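Local coordinates for homoserine kinase (Listeria monocytogenes, PDB 3HUL), which probably catalyses the ATP-dependent phosphorylation of L-homoserine to O-phospho-L-homoserine, a late step of threonine biosynthesis, as a member of the GHMP kinase family, at residues R4-A9 with G285-R290; T26-L31 with D280-G285; W40-N45 with L74-D79; E60-L65 with I97-T102; F160-E165 with G248-V253. All coordinates share one frame; numbering follows the deposited sequence.

Contact 1: residues R4-A9 with G285-R290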
# COMPACT_ATOMS: atom_id res chain seq x y z
N ARG A 4 23.80 -25.12 3.02
CA ARG A 4 23.63 -24.53 1.69
C ARG A 4 23.34 -23.04 1.79
O ARG A 4 22.70 -22.57 2.72
CB ARG A 4 22.47 -25.20 0.93
CG ARG A 4 22.33 -26.71 1.13
CD ARG A 4 23.37 -27.48 0.33
NE ARG A 4 22.83 -28.03 -0.91
CZ ARG A 4 22.53 -29.32 -1.10
NH1 ARG A 4 22.04 -29.73 -2.26
NH2 ARG A 4 22.73 -30.20 -0.13
N ILE A 5 23.82 -22.30 0.79
CA ILE A 5 23.59 -20.86 0.71
C ILE A 5 23.10 -20.65 -0.69
O ILE A 5 23.73 -21.09 -1.63
CB ILE A 5 24.89 -20.06 0.91
CG1 ILE A 5 25.48 -20.31 2.30
CG2 ILE A 5 24.66 -18.55 0.65
CD1 ILE A 5 26.81 -19.68 2.48
N ARG A 6 21.95 -19.99 -0.82
CA ARG A 6 21.37 -19.65 -2.12
C ARG A 6 21.11 -18.15 -2.20
O ARG A 6 20.61 -17.57 -1.25
CB ARG A 6 20.07 -20.41 -2.34
CG ARG A 6 19.60 -20.36 -3.78
CD ARG A 6 18.10 -20.28 -3.89
NE ARG A 6 17.47 -21.52 -3.46
CZ ARG A 6 17.49 -22.66 -4.16
NH1 ARG A 6 18.11 -22.72 -5.33
NH2 ARG A 6 16.90 -23.74 -3.66
N VAL A 7 21.48 -17.53 -3.32
CA VAL A 7 21.36 -16.08 -3.52
C VAL A 7 20.82 -15.85 -4.91
O VAL A 7 21.34 -16.43 -5.86
CB VAL A 7 22.72 -15.34 -3.40
CG1 VAL A 7 22.52 -13.83 -3.51
CG2 VAL A 7 23.47 -15.72 -2.09
N PRO A 8 19.77 -14.99 -5.03
CA PRO A 8 19.18 -14.75 -6.33
C PRO A 8 19.86 -13.67 -7.21
O PRO A 8 20.54 -12.77 -6.70
CB PRO A 8 17.75 -14.32 -5.98
CG PRO A 8 17.87 -13.60 -4.70
CD PRO A 8 19.04 -14.28 -3.96
N ALA A 9 19.65 -13.81 -8.52
CA ALA A 9 19.97 -12.79 -9.50
C ALA A 9 19.11 -11.56 -9.25
O ALA A 9 18.04 -11.65 -8.63
CB ALA A 9 19.70 -13.33 -10.88
N GLY A 285 14.98 -13.19 -0.30
CA GLY A 285 16.37 -12.86 -0.49
C GLY A 285 17.25 -14.06 -0.19
O GLY A 285 16.77 -15.19 -0.02
N ALA A 286 18.55 -13.81 -0.11
CA ALA A 286 19.54 -14.82 0.18
C ALA A 286 19.14 -15.69 1.38
O ALA A 286 18.73 -15.18 2.42
CB ALA A 286 20.88 -14.16 0.43
N GLU A 287 19.24 -17.01 1.21
CA GLU A 287 18.92 -17.96 2.28
C GLU A 287 20.11 -18.86 2.58
O GLU A 287 20.86 -19.28 1.68
CB GLU A 287 17.75 -18.89 1.89
CG GLU A 287 16.49 -18.28 1.28
CD GLU A 287 15.83 -19.28 0.32
OE1 GLU A 287 15.55 -20.43 0.73
OE2 GLU A 287 15.60 -18.92 -0.87
N VAL A 288 20.24 -19.18 3.86
CA VAL A 288 21.17 -20.19 4.37
C VAL A 288 20.31 -21.26 5.03
O VAL A 288 19.50 -20.96 5.90
CB VAL A 288 22.16 -19.60 5.38
CG1 VAL A 288 23.06 -20.69 5.98
CG2 VAL A 288 23.01 -18.51 4.71
N PHE A 289 20.50 -22.51 4.61
CA PHE A 289 19.65 -23.63 5.02
C PHE A 289 20.36 -24.97 4.86
O PHE A 289 21.33 -25.10 4.11
CB PHE A 289 18.35 -23.65 4.21
CG PHE A 289 18.57 -23.73 2.71
CD1 PHE A 289 18.54 -24.97 2.06
CD2 PHE A 289 18.80 -22.58 1.96
CE1 PHE A 289 18.75 -25.05 0.67
CE2 PHE A 289 19.01 -22.65 0.57
CZ PHE A 289 18.99 -23.90 -0.07
N ARG A 290 19.84 -25.98 5.56
CA ARG A 290 20.30 -27.34 5.43
C ARG A 290 19.41 -28.15 4.48
O ARG A 290 18.18 -28.06 4.52
CB ARG A 290 20.43 -27.99 6.80
CG ARG A 290 21.39 -27.25 7.75
CD ARG A 290 22.02 -28.20 8.78
NE ARG A 290 23.38 -27.82 9.16
CZ ARG A 290 24.50 -28.45 8.76
NH1 ARG A 290 24.43 -29.51 7.94
NH2 ARG A 290 25.68 -28.01 9.18
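Four backbone hydrogen bonds define this antiparallel ladder between residues 4-9 and 285-290, whose strand axes come within 4.8 Å at 149°. Arg4 and Phe289 form one hydrogen-bonded pair, with Arg4 N to Phe289 O at 2.7 Å. Arg6 and Glu287 form the next, and its Arg6 N to Glu287 O bond (2.8 Å) is close to straight at 169°. Between them lies the non-hydrogen-bonded pair of Ile5 and Val288, where CA-H groups lean on carbonyls, as in Val288 CA to Arg4 O at 3.3 Å.

On the face that carries Arg4, Arg6, Glu287 and Phe289, Arg4 CB makes a CH-pi contact with the Phe289 ring. That ring, with CG in the crowded position between backbone N and carbonyl carbon (chi1 57°), is brought over the neighbouring strand, so that Arg4 CB sits above one face, 4.0 Å from the centroid, while Arg6 CB meets the ring edge in its plane. The charges are looser: Arg6 NE stays 4.1 Å from Glu287 OE2, beyond a salt bridge, and the Arg6 side chain also makes a cation-pi contact with Tyr28.

Apolar contacts make up the other face, where Ile5 CG1 lies 3.9 Å from Val288 CG2, the side chains pointing the same way. Strand 287-290 thus lies along strand 3-12, whose other neighbour here is strand 27-36, and helix 88-103 packs against Val7, Ala286 and Val288.

Contact 2: residues T26-L31 with D280-G285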
# COMPACT_ATOMS: atom_id res chain seq x y z
N THR A 26 14.39 -15.09 -10.50
CA THR A 26 14.49 -16.53 -10.27
C THR A 26 15.66 -17.18 -11.04
O THR A 26 15.46 -18.06 -11.86
CB THR A 26 13.14 -17.25 -10.62
OG1 THR A 26 12.71 -16.82 -11.90
CG2 THR A 26 12.02 -16.92 -9.58
N LEU A 27 16.88 -16.69 -10.80
CA LEU A 27 18.10 -17.41 -11.19
C LEU A 27 18.96 -17.36 -9.95
O LEU A 27 18.84 -16.41 -9.17
CB LEU A 27 18.82 -16.74 -12.36
CG LEU A 27 18.20 -16.80 -13.75
CD1 LEU A 27 19.00 -15.87 -14.68
CD2 LEU A 27 18.12 -18.25 -14.33
N TYR A 28 19.77 -18.39 -9.74
CA TYR A 28 20.43 -18.58 -8.44
C TYR A 28 21.90 -18.91 -8.49
O TYR A 28 22.38 -19.56 -9.41
CB TYR A 28 19.71 -19.64 -7.59
CG TYR A 28 18.22 -19.39 -7.52
CD1 TYR A 28 17.70 -18.41 -6.67
CD2 TYR A 28 17.35 -20.11 -8.33
CE1 TYR A 28 16.35 -18.18 -6.61
CE2 TYR A 28 16.00 -19.88 -8.28
CZ TYR A 28 15.51 -18.91 -7.42
OH TYR A 28 14.17 -18.67 -7.36
N LEU A 29 22.59 -18.40 -7.48
CA LEU A 29 23.92 -18.81 -7.12
C LEU A 29 23.67 -19.66 -5.90
O LEU A 29 23.09 -19.18 -4.91
CB LEU A 29 24.80 -17.59 -6.82
CG LEU A 29 26.21 -17.68 -6.20
CD1 LEU A 29 26.82 -19.05 -6.22
CD2 LEU A 29 27.16 -16.68 -6.85
N THR A 30 24.06 -20.93 -6.01
CA THR A 30 23.93 -21.90 -4.92
C THR A 30 25.29 -22.45 -4.46
O THR A 30 26.04 -23.05 -5.24
CB THR A 30 23.02 -23.10 -5.32
OG1 THR A 30 21.76 -22.61 -5.81
CG2 THR A 30 22.77 -23.99 -4.10
N LEU A 31 25.59 -22.25 -3.18
CA LEU A 31 26.77 -22.83 -2.55
C LEU A 31 26.42 -23.99 -1.64
O LEU A 31 25.48 -23.90 -0.84
CB LEU A 31 27.52 -21.79 -1.71
CG LEU A 31 28.20 -20.65 -2.44
CD1 LEU A 31 28.64 -19.61 -1.42
CD2 LEU A 31 29.37 -21.14 -3.27
N ASP A 280 10.82 -15.17 -13.15
CA ASP A 280 9.86 -14.55 -12.28
C ASP A 280 10.55 -13.61 -11.28
O ASP A 280 11.77 -13.69 -11.08
CB ASP A 280 9.03 -15.61 -11.56
CG ASP A 280 8.05 -16.34 -12.50
OD1 ASP A 280 7.20 -15.69 -13.14
OD2 ASP A 280 8.13 -17.57 -12.59
N VAL A 281 9.75 -12.75 -10.64
CA VAL A 281 10.18 -12.00 -9.45
C VAL A 281 10.44 -13.01 -8.35
O VAL A 281 9.61 -13.88 -8.10
CB VAL A 281 9.11 -10.95 -9.01
CG1 VAL A 281 9.47 -10.31 -7.67
CG2 VAL A 281 8.90 -9.86 -10.12
N GLU A 282 11.60 -12.93 -7.71
CA GLU A 282 11.91 -13.80 -6.57
C GLU A 282 11.66 -13.02 -5.26
O GLU A 282 12.30 -11.99 -4.99
CB GLU A 282 13.35 -14.36 -6.67
CG GLU A 282 13.88 -15.08 -5.43
CD GLU A 282 12.97 -16.22 -4.97
OE1 GLU A 282 12.86 -17.24 -5.68
OE2 GLU A 282 12.36 -16.11 -3.88
N GLY A 283 10.71 -13.50 -4.48
CA GLY A 283 10.27 -12.86 -3.26
C GLY A 283 11.22 -12.99 -2.09
O GLY A 283 11.21 -12.14 -1.21
N SER A 284 12.04 -14.04 -2.08
CA SER A 284 12.93 -14.30 -0.94
C SER A 284 14.34 -13.84 -1.25
O SER A 284 14.85 -14.09 -2.34
CB SER A 284 12.99 -15.80 -0.64
OG SER A 284 11.68 -16.35 -0.59
N GLY A 285 14.98 -13.19 -0.30
CA GLY A 285 16.37 -12.86 -0.49
C GLY A 285 17.25 -14.06 -0.19
O GLY A 285 16.77 -15.19 -0.02
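One backbone hydrogen bond crosses, Thr26 N to Asp280 O at 3.0 Å, bent to 136° yet arriving in the carbonyl plane; the nearest CA pair is Thr26 and Glu282, 5.3 Å apart. In this GHMP kinase fold the loop leaving strand 275-280 of the antiparallel sheet, on its way to strand 287-290, here meets the corner at Thr26, where the chain enters strand 27-36 of the mixed sheet.

Thr26 grips the loop through its side chain as well. Its OG1, held between backbone N and carbonyl carbon (chi1 49°), accepts the N-H of Asp280 at 2.8 Å along a nearly straight line of 169°. The methyl CG2 meanwhile runs alongside Asp280, 3.8 Å from its CB, so the polar and apolar branches of the threonine both serve the same residue.

Further along the loop, Glu282 sends CG anti to its backbone N and then bends at chi2, so that its side chain crosses that of Tyr28 at about a right angle. Each carboxylate oxygen has its own partner: OE2 offers its anti lone pair to Ser284 N at 2.8 Å, a bond within the loop that should help fix the rotation of the group. Elsewhere, Gly283 O accepts a hydrogen bond from Arg149 NH2. At the tip, Tyr28 OH donates to the anti lone pair of Glu282 OE1 at 2.6 Å, the oxygen lying in the plane of the phenol ring.

Contact 3: residues W40-N45 with L74-D79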
# COMPACT_ATOMS: atom_id res chain seq x y z
N TRP A 40 41.08 -23.16 0.77
CA TRP A 40 39.79 -23.03 0.13
C TRP A 40 39.80 -23.65 -1.25
O TRP A 40 40.73 -23.44 -2.00
CB TRP A 40 39.44 -21.55 0.01
CG TRP A 40 39.29 -20.83 1.31
CD1 TRP A 40 40.24 -20.09 1.95
CD2 TRP A 40 38.11 -20.76 2.13
NE1 TRP A 40 39.73 -19.56 3.12
CE2 TRP A 40 38.42 -19.95 3.24
CE3 TRP A 40 36.81 -21.28 2.01
CZ2 TRP A 40 37.48 -19.67 4.26
CZ3 TRP A 40 35.88 -21.00 3.01
CH2 TRP A 40 36.23 -20.21 4.12
N TYR A 41 38.78 -24.43 -1.57
CA TYR A 41 38.53 -24.82 -2.95
C TYR A 41 37.04 -24.70 -3.21
O TYR A 41 36.22 -25.05 -2.35
CB TYR A 41 39.00 -26.25 -3.24
CG TYR A 41 38.85 -26.64 -4.71
CD1 TYR A 41 39.68 -26.06 -5.69
CD2 TYR A 41 37.90 -27.57 -5.13
CE1 TYR A 41 39.55 -26.39 -7.04
CE2 TYR A 41 37.76 -27.92 -6.49
CZ TYR A 41 38.60 -27.32 -7.43
OH TYR A 41 38.49 -27.62 -8.78
N ILE A 42 36.69 -24.21 -4.40
CA ILE A 42 35.31 -24.24 -4.88
C ILE A 42 35.27 -25.09 -6.12
O ILE A 42 35.93 -24.78 -7.10
CB ILE A 42 34.76 -22.83 -5.26
CG1 ILE A 42 34.80 -21.88 -4.07
CG2 ILE A 42 33.34 -22.94 -5.80
CD1 ILE A 42 34.47 -20.45 -4.43
N GLU A 43 34.49 -26.17 -6.08
CA GLU A 43 34.23 -26.95 -7.27
C GLU A 43 33.12 -26.26 -8.04
O GLU A 43 32.10 -25.89 -7.45
CB GLU A 43 33.82 -28.38 -6.92
CG GLU A 43 33.59 -29.28 -8.14
CD GLU A 43 32.83 -30.55 -7.80
OE1 GLU A 43 32.00 -30.98 -8.63
OE2 GLU A 43 33.06 -31.11 -6.70
N HIS A 44 33.34 -26.10 -9.34
CA HIS A 44 32.34 -25.52 -10.24
C HIS A 44 32.72 -25.72 -11.69
O HIS A 44 33.89 -25.94 -12.00
CB HIS A 44 32.12 -24.02 -9.96
CG HIS A 44 33.20 -23.12 -10.48
ND1 HIS A 44 33.34 -22.81 -11.82
CD2 HIS A 44 34.15 -22.40 -9.83
CE1 HIS A 44 34.35 -21.97 -11.98
NE2 HIS A 44 34.85 -21.70 -10.78
N ASN A 45 31.73 -25.61 -12.57
CA ASN A 45 31.95 -25.61 -14.01
C ASN A 45 31.35 -24.36 -14.70
O ASN A 45 30.74 -24.46 -15.77
CB ASN A 45 31.42 -26.92 -14.64
CG ASN A 45 30.02 -27.32 -14.14
OD1 ASN A 45 29.70 -27.16 -12.95
ND2 ASN A 45 29.20 -27.85 -15.03
N LEU A 74 34.01 -26.28 -1.13
CA LEU A 74 32.63 -25.84 -1.43
C LEU A 74 32.27 -26.31 -2.82
O LEU A 74 33.15 -26.54 -3.63
CB LEU A 74 32.49 -24.31 -1.37
CG LEU A 74 33.04 -23.60 -0.14
CD1 LEU A 74 34.41 -23.01 -0.44
CD2 LEU A 74 32.12 -22.50 0.34
N VAL A 75 30.97 -26.45 -3.07
CA VAL A 75 30.45 -26.77 -4.39
C VAL A 75 29.48 -25.64 -4.78
O VAL A 75 28.63 -25.26 -3.98
CB VAL A 75 29.69 -28.13 -4.42
CG1 VAL A 75 29.37 -28.55 -5.85
CG2 VAL A 75 30.49 -29.22 -3.68
N MET A 76 29.62 -25.16 -6.02
CA MET A 76 28.90 -23.99 -6.53
C MET A 76 28.08 -24.34 -7.76
O MET A 76 28.63 -24.84 -8.74
CB MET A 76 29.88 -22.87 -6.90
CG MET A 76 29.43 -21.45 -6.52
SD MET A 76 29.69 -20.11 -7.72
CE MET A 76 31.46 -19.96 -7.77
N THR A 77 26.77 -24.09 -7.70
CA THR A 77 25.89 -24.11 -8.87
C THR A 77 25.49 -22.65 -9.09
O THR A 77 25.18 -21.93 -8.14
CB THR A 77 24.63 -24.98 -8.62
OG1 THR A 77 25.00 -26.36 -8.56
CG2 THR A 77 23.60 -24.82 -9.71
N CYS A 78 25.53 -22.21 -10.34
CA CYS A 78 25.15 -20.84 -10.66
C CYS A 78 24.66 -20.75 -12.08
O CYS A 78 25.44 -20.95 -13.02
CB CYS A 78 26.31 -19.87 -10.43
SG CYS A 78 25.81 -18.11 -10.52
N ASP A 79 23.37 -20.45 -12.23
CA ASP A 79 22.79 -20.23 -13.54
C ASP A 79 22.51 -18.74 -13.82
O ASP A 79 21.77 -18.40 -14.73
CB ASP A 79 21.58 -21.16 -13.80
CG ASP A 79 20.35 -20.84 -12.94
OD1 ASP A 79 20.48 -20.29 -11.82
OD2 ASP A 79 19.23 -21.19 -13.39
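Leu74 and Met76 are the bumps here, and the side chains of Trp40, Ile42 and His44 shape the hollows they occupy. Leu74 has CG anti to its carbonyl carbon, and CD1 is the branch that reaches across: it lies 3.3 Å from Tyr41 O, 3.8 Å from Ile42 CG1, and meets the indole of Trp40 at its edge, in plane, through CE3 at 3.8 Å. The methyl is thus lodged where backbone carbonyl, aliphatic branch and aromatic rim converge.

Met76 fills the next place along the strand. Its CB presses on Ile42 CG2 at 3.6 Å, while bends at chi2 and chi3 curl the thioether so that CE again approaches Ile42 CG2 and comes near His44 CD2. Ile42 therefore acts as a ridge between the two, CG1 turned to Leu74 and CG2 to Met76.

These side chains lie on the inner face of a parallel pair closing a beta-alpha-beta unit: strand 41-43, helix 57-65, then strand 72-78, with the helix covering Trp40, Ile42 and Met76 through Ile58, Ile59 and Leu63. The short strand axes approach to 4.5 Å at 40°. Three bonds alternate between them, among them Glu43 N to Leu74 O at 2.8 Å and Met76 N to Glu43 O at 3.0 Å; the latter donor lies nearly along the C=O axis. Glu43 and Val75 point to the other, exposed face. Beyond the strand, the His44 ring stacks on His52, and its NE2 is hydrogen-bonded to Ile50 O.

Contact 4: residues E60-L65 with I97-T102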
# COMPACT_ATOMS: atom_id res chain seq x y z
N GLU A 60 37.14 -14.15 -1.03
CA GLU A 60 37.77 -12.87 -0.64
C GLU A 60 36.80 -12.03 0.17
O GLU A 60 37.21 -11.36 1.15
CB GLU A 60 38.22 -12.01 -1.85
CG GLU A 60 39.13 -12.70 -2.88
CD GLU A 60 39.85 -11.70 -3.80
OE1 GLU A 60 39.16 -10.97 -4.56
OE2 GLU A 60 41.11 -11.65 -3.77
N THR A 61 35.53 -12.04 -0.23
CA THR A 61 34.52 -11.29 0.51
C THR A 61 34.42 -11.92 1.89
O THR A 61 34.46 -11.23 2.90
CB THR A 61 33.10 -11.30 -0.16
OG1 THR A 61 33.16 -10.84 -1.52
CG2 THR A 61 32.14 -10.45 0.64
N ALA A 62 34.26 -13.24 1.94
CA ALA A 62 34.16 -13.93 3.23
C ALA A 62 35.36 -13.59 4.14
O ALA A 62 35.17 -13.12 5.28
CB ALA A 62 34.02 -15.44 3.03
N LEU A 63 36.58 -13.75 3.62
CA LEU A 63 37.80 -13.46 4.42
C LEU A 63 37.91 -12.01 4.85
O LEU A 63 38.53 -11.70 5.87
CB LEU A 63 39.08 -13.92 3.72
CG LEU A 63 39.11 -15.43 3.48
CD1 LEU A 63 40.17 -15.80 2.46
CD2 LEU A 63 39.30 -16.20 4.83
N ASN A 64 37.29 -11.12 4.09
CA ASN A 64 37.29 -9.70 4.44
C ASN A 64 36.45 -9.40 5.66
O ASN A 64 36.73 -8.45 6.39
CB ASN A 64 36.87 -8.83 3.25
CG ASN A 64 38.01 -8.58 2.24
OD1 ASN A 64 37.90 -7.68 1.40
ND2 ASN A 64 39.09 -9.37 2.31
N LEU A 65 35.39 -10.20 5.87
CA LEU A 65 34.56 -10.05 7.09
C LEU A 65 35.08 -10.91 8.24
O LEU A 65 34.90 -10.57 9.42
CB LEU A 65 33.09 -10.44 6.83
CG LEU A 65 32.13 -9.47 6.15
CD1 LEU A 65 32.28 -9.65 4.67
CD2 LEU A 65 30.69 -9.79 6.54
N ILE A 97 29.32 -12.90 2.06
CA ILE A 97 28.84 -12.37 3.32
C ILE A 97 28.10 -13.46 4.13
O ILE A 97 28.32 -13.59 5.34
CB ILE A 97 27.96 -11.16 3.07
CG1 ILE A 97 28.81 -10.02 2.52
CG2 ILE A 97 27.24 -10.72 4.35
CD1 ILE A 97 27.97 -8.87 1.88
N GLU A 98 27.26 -14.24 3.45
CA GLU A 98 26.49 -15.29 4.14
C GLU A 98 27.42 -16.39 4.64
O GLU A 98 27.23 -16.92 5.74
CB GLU A 98 25.45 -15.89 3.20
CG GLU A 98 24.35 -14.91 2.81
CD GLU A 98 23.27 -14.82 3.86
OE1 GLU A 98 23.56 -14.73 5.07
OE2 GLU A 98 22.09 -14.86 3.48
N LEU A 99 28.43 -16.73 3.83
CA LEU A 99 29.45 -17.69 4.26
C LEU A 99 30.13 -17.26 5.57
O LEU A 99 30.15 -18.02 6.54
CB LEU A 99 30.48 -17.90 3.14
CG LEU A 99 31.49 -19.04 3.29
CD1 LEU A 99 30.83 -20.40 3.13
CD2 LEU A 99 32.58 -18.84 2.25
N ALA A 100 30.65 -16.04 5.61
CA ALA A 100 31.37 -15.55 6.77
C ALA A 100 30.45 -15.45 7.97
O ALA A 100 30.83 -15.80 9.11
CB ALA A 100 31.98 -14.19 6.47
N ASN A 101 29.25 -14.92 7.72
CA ASN A 101 28.28 -14.74 8.76
C ASN A 101 27.92 -16.08 9.39
O ASN A 101 27.73 -16.18 10.60
CB ASN A 101 27.00 -14.08 8.22
CG ASN A 101 25.96 -13.89 9.30
OD1 ASN A 101 26.14 -13.12 10.24
ND2 ASN A 101 24.86 -14.63 9.19
N THR A 102 27.83 -17.12 8.56
CA THR A 102 27.50 -18.41 9.13
C THR A 102 28.73 -19.09 9.79
O THR A 102 28.69 -19.41 10.98
CB THR A 102 26.70 -19.32 8.16
OG1 THR A 102 25.45 -18.67 7.88
CG2 THR A 102 26.37 -20.66 8.79
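Ile97, Ala62 and Leu65 give up the most surface in this meeting of two helices, with Ala100 close behind. Ile97 has CG1 anti to its carbonyl carbon (chi1 -67°), which aims that branch between two residues one turn apart on the partner: Thr61 CG2 at 3.8 Å and Leu65 CD1 at 4.1 Å. The shorter branch, CG2, approaches Leu65 CD2, so the two methyl ends of Leu65 are shared between the two arms of the isoleucine.

Ala62 marks the closest backbone approach, its CA 4.8 Å from that of Ala100. With two alanines facing each other, no long side chain keeps the helices apart, and the axes of the short segments come to 7.8 Å, crossing at -40°. Ala100 CB rests 3.6 Å from Ala62 O, effectively on the backbone of the opposing turn. In the GHMP kinase N-terminal domain, helix 57-65 of the beta-alpha-beta unit thereby packs on helix 88-103, whose N-terminal end carries the serines of the predicted ATP site.

Leu99 closes the other side of Ala62, its CG anti to the backbone N (chi1 -170°), so that CD2 reaches Ala62 CB at 3.8 Å. Leu65, in turn, lays CB on Ala100 CB at 3.9 Å. No hydrogen bond crosses between the segments: the hydroxyl of Thr61 is engaged within its own helix by Val57 O, leaving the methyl for Ile97. Helix 110-121 borders the contact, with Ile116 and Ala117 against Ile97 and Ile120 against Thr61.

Contact 5: residues F160-E165 with G248-V253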
# COMPACT_ATOMS: atom_id res chain seq x y z
N PHE A 160 16.47 -11.63 -22.65
CA PHE A 160 17.37 -11.96 -23.75
C PHE A 160 18.77 -11.96 -23.18
O PHE A 160 19.36 -10.90 -22.93
CB PHE A 160 17.32 -10.90 -24.83
CG PHE A 160 16.10 -10.93 -25.67
CD1 PHE A 160 16.14 -11.53 -26.93
CD2 PHE A 160 14.91 -10.32 -25.24
CE1 PHE A 160 15.02 -11.53 -27.74
CE2 PHE A 160 13.79 -10.32 -26.05
CZ PHE A 160 13.83 -10.93 -27.30
N ILE A 161 19.32 -13.15 -22.98
CA ILE A 161 20.65 -13.28 -22.43
C ILE A 161 21.67 -13.60 -23.55
O ILE A 161 21.73 -14.75 -24.02
CB ILE A 161 20.65 -14.35 -21.34
CG1 ILE A 161 19.69 -13.92 -20.22
CG2 ILE A 161 22.09 -14.60 -20.83
CD1 ILE A 161 19.37 -15.01 -19.28
N PRO A 162 22.45 -12.58 -23.99
CA PRO A 162 23.50 -12.86 -24.98
C PRO A 162 24.79 -13.28 -24.29
O PRO A 162 24.83 -13.44 -23.06
CB PRO A 162 23.70 -11.50 -25.66
CG PRO A 162 23.45 -10.50 -24.53
CD PRO A 162 22.55 -11.20 -23.49
N LYS A 163 25.83 -13.47 -25.09
CA LYS A 163 27.18 -13.77 -24.61
C LYS A 163 27.72 -12.56 -23.87
O LYS A 163 27.25 -11.44 -24.09
CB LYS A 163 28.08 -14.06 -25.83
CG LYS A 163 27.59 -15.26 -26.68
CD LYS A 163 27.82 -16.55 -25.91
CE LYS A 163 27.61 -17.78 -26.78
NZ LYS A 163 27.78 -18.98 -25.93
N ALA A 164 28.71 -12.78 -23.01
CA ALA A 164 29.43 -11.67 -22.39
C ALA A 164 29.86 -10.68 -23.47
O ALA A 164 30.13 -11.06 -24.61
CB ALA A 164 30.64 -12.18 -21.59
N GLU A 165 29.87 -9.39 -23.12
CA GLU A 165 30.38 -8.34 -24.01
C GLU A 165 31.85 -8.63 -24.38
O GLU A 165 32.64 -9.06 -23.53
CB GLU A 165 30.25 -6.98 -23.33
CG GLU A 165 30.08 -5.76 -24.26
CD GLU A 165 28.77 -5.76 -25.05
OE1 GLU A 165 28.73 -5.14 -26.15
OE2 GLU A 165 27.79 -6.38 -24.58
N GLY A 248 23.51 -3.80 -18.75
CA GLY A 248 23.47 -4.69 -19.90
C GLY A 248 24.48 -5.82 -19.72
O GLY A 248 25.09 -5.95 -18.65
N PRO A 249 24.67 -6.64 -20.76
CA PRO A 249 23.96 -6.52 -22.03
C PRO A 249 22.58 -7.20 -22.11
O PRO A 249 21.88 -7.03 -23.12
CB PRO A 249 24.94 -7.18 -23.02
CG PRO A 249 25.75 -8.14 -22.20
CD PRO A 249 25.60 -7.78 -20.75
N THR A 250 22.16 -7.94 -21.09
CA THR A 250 20.83 -8.55 -21.23
C THR A 250 19.72 -7.51 -21.29
O THR A 250 19.86 -6.41 -20.74
CB THR A 250 20.49 -9.75 -20.27
OG1 THR A 250 19.58 -9.35 -19.24
CG2 THR A 250 21.67 -10.39 -19.72
N VAL A 251 18.67 -7.85 -22.04
CA VAL A 251 17.48 -7.03 -22.20
C VAL A 251 16.36 -7.79 -21.51
O VAL A 251 16.23 -9.03 -21.65
CB VAL A 251 17.14 -6.79 -23.69
CG1 VAL A 251 15.80 -6.06 -23.85
CG2 VAL A 251 18.24 -5.98 -24.41
N LEU A 252 15.60 -7.07 -20.69
CA LEU A 252 14.42 -7.63 -20.04
C LEU A 252 13.14 -7.05 -20.61
O LEU A 252 13.03 -5.84 -20.85
CB LEU A 252 14.45 -7.43 -18.52
CG LEU A 252 15.58 -8.10 -17.75
CD1 LEU A 252 15.70 -7.49 -16.36
CD2 LEU A 252 15.42 -9.63 -17.66
N VAL A 253 12.16 -7.93 -20.82
CA VAL A 253 10.85 -7.54 -21.24
C VAL A 253 9.97 -7.75 -20.02
O VAL A 253 9.95 -8.82 -19.43
CB VAL A 253 10.34 -8.41 -22.43
CG1 VAL A 253 8.85 -8.15 -22.75
CG2 VAL A 253 11.23 -8.22 -23.69
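Phe160 can be traced outward from the backbone pair it forms with Val251, an antiparallel hydrogen-bonded pair in which Phe160 N donates to Val251 O at 2.8 Å and the return bond, Val251 N to Phe160 O, is longer at 3.3 Å. Its CB faces Val251 CB at 4.3 Å. From there CG stands anti to the carbonyl carbon (chi1 -75°), carrying the ring along the partner strand: CD2 passes 4.0 Å from Val251 O, which lies at the ring edge, and CE2, next to the tip, lies 4.1 Å from Val253 CG2, again edge-on. Ile230 of helix 227-235 packs on the same side chain.

Beyond this pair, two prolines meet: Pro162 CG lies 3.9 Å from Pro249 CB, the latter residue following a cis peptide bond, and Thr250 CB sits 3.1 Å from Phe160 O. Glu165 slides by in the opposite direction, placing OE2 3.3 Å from Pro249 CB while Gln222 hydrogen-bonds that oxygen. Arg84, of the predicted ATP site, is hydrogen-bonded through NH1 to Pro162 O and through its backbone to Thr250, so the contact joins two central strands of the four-stranded antiparallel sheet of the GHMP kinase C-terminal domain beside the predicted nucleotide loop.

In the fold
Contacts 1, 2 and 3 share the mixed sheet: strand 3-12 lies between 287-290 and 27-36, and 27-36 pairs in turn with 72-78. The centres of contacts 1 and 2 are about 8 Å apart and those of 2 and 3 about 17 Å. Contact 4 packs on this sheet, touching contact 1 through Ile5 and contact 3 through Leu74 and Trp40. Contact 5, about 29 Å from contact 4 between centres, belongs to the separate antiparallel sheet, whose strand 275-280 leads into contact 2. Along the chain, contacts 1 and 2 enclose the rest, 3 and 4 interlock, and 5 follows; the chain passes from the antiparallel sheet through 280-285 back to strand 3-12, which probably helps to hold the two sheets together.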